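Local atomic coordinates of thiamine pyrophosphokinase (Candida albicans, PDB entry 2G9Z), a protein that catalyses the transfer of pyrophosphate from a nucleoside triphosphate, normally ATP, to thiamine, making the cofactor thiamine pyrophosphate. Residues Gly142-Arg147 and Asn175-Ile180. Numbering follows the deposited sequence.
Sequences GSKIIR and NWFESI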
ATOM      1  N   GLY A 142      16.047   5.792 -29.885  1.00 27.37           N
ATOM      2  CA  GLY A 142      15.641   4.447 -30.255  1.00 26.03           C
ATOM      3  C   GLY A 142      14.583   3.739 -29.433  1.00 26.33           C
ATOM      4  O   GLY A 142      14.181   2.631 -29.787  1.00 25.59           O
ATOM      5  N   SER A 143      14.135   4.350 -28.340  1.00 25.82           N
ATOM      6  CA  SER A 143      13.108   3.726 -27.513  1.00 25.11           C
ATOM      7  C   SER A 143      11.862   3.487 -28.357  1.00 24.52           C
ATOM      8  O   SER A 143      11.449   4.363 -29.113  1.00 24.96           O
ATOM      9  CB  SER A 143      12.751   4.630 -26.329  1.00 24.91           C
ATOM     10  OG  SER A 143      13.841   4.764 -25.432  1.00 26.72           O
ATOM     11  N   LYS A 144      11.274   2.300 -28.235  1.00 24.21           N
ATOM     12  CA  LYS A 144      10.061   1.969 -28.972  1.00 23.53           C
ATOM     13  C   LYS A 144       8.881   2.575 -28.226  1.00 23.40           C
ATOM     14  O   LYS A 144       8.587   2.185 -27.092  1.00 21.99           O
ATOM     15  CB  LYS A 144       9.888   0.452 -29.069  1.00 24.20           C
ATOM     16  CG  LYS A 144      11.048  -0.254 -29.757  1.00 26.81           C
ATOM     17  CD  LYS A 144      10.822  -1.753 -29.823  1.00 28.71           C
ATOM     18  CE  LYS A 144      11.983  -2.452 -30.511  1.00 31.60           C
ATOM     19  NZ  LYS A 144      11.748  -3.916 -30.627  1.00 34.99           N
ATOM     20  N   ILE A 145       8.208   3.521 -28.873  1.00 20.95           N
ATOM     21  CA  ILE A 145       7.072   4.213 -28.286  1.00 22.62           C
ATOM     22  C   ILE A 145       5.729   3.565 -28.590  1.00 23.52           C
ATOM     23  O   ILE A 145       5.363   3.386 -29.751  1.00 22.29           O
ATOM     24  CB  ILE A 145       7.001   5.666 -28.785  1.00 23.24           C
ATOM     25  CG1 ILE A 145       8.344   6.363 -28.557  1.00 26.33           C
ATOM     26  CG2 ILE A 145       5.857   6.401 -28.091  1.00 25.41           C
ATOM     27  CD1 ILE A 145       8.826   6.334 -27.123  1.00 25.27           C
ATOM     28  N   ILE A 146       4.983   3.230 -27.543  1.00 21.60           N
ATOM     29  CA  ILE A 146       3.672   2.629 -27.726  1.00 22.23           C
ATOM     30  C   ILE A 146       2.632   3.425 -26.953  1.00 23.25           C
ATOM     31  O   ILE A 146       2.426   3.200 -25.763  1.00 23.54           O
ATOM     32  CB  ILE A 146       3.647   1.164 -27.243  1.00 21.69           C
ATOM     33  CG1 ILE A 146       4.736   0.360 -27.959  1.00 21.26           C
ATOM     34  CG2 ILE A 146       2.283   0.553 -27.519  1.00 20.39           C
ATOM     35  CD1 ILE A 146       4.800  -1.098 -27.529  1.00 22.02           C
ATOM     36  N   ARG A 147       1.984   4.366 -27.631  1.00 24.02           N
ATOM     37  CA  ARG A 147       0.960   5.181 -26.997  1.00 23.86           C
ATOM     38  C   ARG A 147      -0.379   4.455 -26.990  1.00 23.58           C
ATOM     39  O   ARG A 147      -0.809   3.906 -28.006  1.00 23.16           O
ATOM     40  CB  ARG A 147       0.821   6.526 -27.718  1.00 28.82           C
ATOM     41  CG  ARG A 147      -0.156   7.482 -27.041  1.00 31.33           C
ATOM     42  CD  ARG A 147       0.129   8.935 -27.414  1.00 36.47           C
ATOM     43  NE  ARG A 147      -0.677   9.865 -26.622  1.00 38.25           N
ATOM     44  CZ  ARG A 147      -0.363  11.142 -26.416  1.00 40.74           C
ATOM     45  NH1 ARG A 147       0.744  11.652 -26.941  1.00 43.99           N
ATOM     46  NH2 ARG A 147      -1.154  11.908 -25.676  1.00 42.26           N
ATOM     47  N   ASN A 175       9.470  -4.264 -35.097  1.00 45.95           N
ATOM     48  CA  ASN A 175       8.466  -3.200 -35.079  1.00 44.01           C
ATOM     49  C   ASN A 175       7.041  -3.744 -34.999  1.00 41.66           C
ATOM     50  O   ASN A 175       6.104  -3.148 -35.530  1.00 40.98           O
ATOM     51  CB  ASN A 175       8.610  -2.319 -36.323  1.00 45.66           C
ATOM     52  CG  ASN A 175       8.147  -3.016 -37.585  1.00 47.50           C
ATOM     53  OD1 ASN A 175       8.620  -4.103 -37.916  1.00 48.43           O
ATOM     54  ND2 ASN A 175       7.216  -2.391 -38.299  1.00 48.49           N
ATOM     55  N   TRP A 176       6.888  -4.876 -34.327  1.00 38.75           N
ATOM     56  CA  TRP A 176       5.589  -5.515 -34.164  1.00 35.78           C
ATOM     57  C   TRP A 176       4.542  -4.578 -33.563  1.00 34.91           C
ATOM     58  O   TRP A 176       3.345  -4.727 -33.817  1.00 33.11           O
ATOM     59  CB  TRP A 176       5.728  -6.727 -33.247  1.00 35.14           C
ATOM     60  CG  TRP A 176       6.176  -6.343 -31.866  1.00 35.55           C
ATOM     61  CD1 TRP A 176       7.464  -6.222 -31.422  1.00 34.80           C
ATOM     62  CD2 TRP A 176       5.336  -5.954 -30.771  1.00 33.80           C
ATOM     63  NE1 TRP A 176       7.477  -5.781 -30.119  1.00 34.49           N
ATOM     64  CE2 TRP A 176       6.184  -5.608 -29.695  1.00 35.17           C
ATOM     65  CE3 TRP A 176       3.947  -5.864 -30.595  1.00 33.35           C
ATOM     66  CZ2 TRP A 176       5.688  -5.175 -28.457  1.00 33.96           C
ATOM     67  CZ3 TRP A 176       3.453  -5.432 -29.363  1.00 32.25           C
ATOM     68  CH2 TRP A 176       4.324  -5.094 -28.312  1.00 31.83           C
ATOM     69  N   PHE A 177       5.005  -3.622 -32.762  1.00 33.75           N
ATOM     70  CA  PHE A 177       4.136  -2.672 -32.066  1.00 32.31           C
ATOM     71  C   PHE A 177       3.583  -1.537 -32.909  1.00 34.54           C
ATOM     72  O   PHE A 177       2.605  -0.893 -32.522  1.00 32.42           O
ATOM     73  CB  PHE A 177       4.888  -2.047 -30.902  1.00 30.09           C
ATOM     74  CG  PHE A 177       6.056  -1.210 -31.328  1.00 29.43           C
ATOM     75  CD1 PHE A 177       7.256  -1.807 -31.697  1.00 28.46           C
ATOM     76  CD2 PHE A 177       5.948   0.176 -31.386  1.00 28.56           C
ATOM     77  CE1 PHE A 177       8.336  -1.035 -32.116  1.00 28.80           C
ATOM     78  CE2 PHE A 177       7.022   0.955 -31.804  1.00 30.08           C
ATOM     79  CZ  PHE A 177       8.219   0.346 -32.170  1.00 27.72           C
ATOM     80  N   GLU A 178       4.215  -1.263 -34.042  1.00 36.25           N
ATOM     81  CA  GLU A 178       3.753  -0.171 -34.882  1.00 39.18           C
ATOM     82  C   GLU A 178       2.451  -0.534 -35.581  1.00 38.26           C
ATOM     83  O   GLU A 178       2.185  -1.700 -35.866  1.00 39.60           O
ATOM     84  CB  GLU A 178       4.833   0.207 -35.902  1.00 41.68           C
ATOM     85  CG  GLU A 178       6.198   0.452 -35.264  1.00 44.85           C
ATOM     86  CD  GLU A 178       7.150   1.212 -36.166  1.00 47.40           C
ATOM     87  OE1 GLU A 178       7.274   0.840 -37.352  1.00 48.75           O
ATOM     88  OE2 GLU A 178       7.781   2.179 -35.683  1.00 48.02           O
ATOM     89  N   SER A 179       1.629   0.479 -35.825  1.00 37.35           N
ATOM     90  CA  SER A 179       0.350   0.292 -36.493  1.00 36.94           C
ATOM     91  C   SER A 179      -0.707  -0.456 -35.685  1.00 35.05           C
ATOM     92  O   SER A 179      -1.719  -0.880 -36.241  1.00 33.97           O
ATOM     93  CB  SER A 179       0.555  -0.404 -37.842  1.00 39.36           C
ATOM     94  OG  SER A 179       1.119   0.493 -38.783  1.00 43.18           O
ATOM     95  N   ILE A 180      -0.480  -0.628 -34.384  1.00 32.62           N
ATOM     96  CA  ILE A 180      -1.476  -1.297 -33.551  1.00 30.69           C
ATOM     97  C   ILE A 180      -2.506  -0.233 -33.212  1.00 28.83           C
ATOM     98  O   ILE A 180      -2.235   0.958 -33.355  1.00 28.29           O
ATOM     99  CB  ILE A 180      -0.883  -1.839 -32.236  1.00 30.40           C
ATOM    100  CG1 ILE A 180      -0.461  -0.680 -31.330  1.00 31.25           C
ATOM    101  CG2 ILE A 180       0.294  -2.744 -32.534  1.00 30.99           C
ATOM    102  CD1 ILE A 180      -0.156  -1.107 -29.908  1.00 31.93           C
TER
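Strand 144-147, at one edge of the chain's large mixed sheet and in the catalytic family region, is covered by two overlapping beta turns in 175-180, where Phe177 lies against Lys144 and Ile146. The aliphatic part of Lys144 crosses the phenyl ring at about a right angle. Its CB sits over one face in a CH-pi contact, 3.9 Å from the ring centroid and 28° off the normal, and CD passes outside the ring, 3.5 Å from Phe177 CE1. Because the chain is extended beyond CG, the ammonium group is carried past the ring to a salt bridge with Glu174, just ahead of the turns. On the opposite face, Glu178 CG lies 3.6 Å from the ring plane, offset toward the rim, so the ring is held between the two.

Strand 144-147 pairs in parallel with 122-125, whereas 175-180 belongs to the connection between helices 155-170 and 185-195. No hydrogen bond joins the two segments; the contact is made mainly by side chains, with the Ile145 carbonyl oxygen also touching the Phe177 ring obliquely, at CE2. The side chain of Ile146 is about 11 Å from a bound magnesium ion, so the contact lies outside the metal site. The type I turn, Asn175 to Glu178, with a bond of 3.1 Å from Glu178 N to Asn175 O, and the type II turn, Phe177 to Ile180, present Trp176, Phe177 and Ile180 together to Ile146. Ile146 CD1 meets Phe177 CB at 3.5 Å and approaches Trp176 CH2 obliquely at 4.1 Å; that Phe177 CB also rests over the centre of the indole. The other branch, Ile146 CG2, touches Ile180 CD1 at 3.8 Å. Leu186 touches Ile146, Trp176 and Ile180 and joins this cluster to helix 185-195. The buried indole NE1 is satisfied by the hydroxyl of Tyr122, on the neighbouring strand.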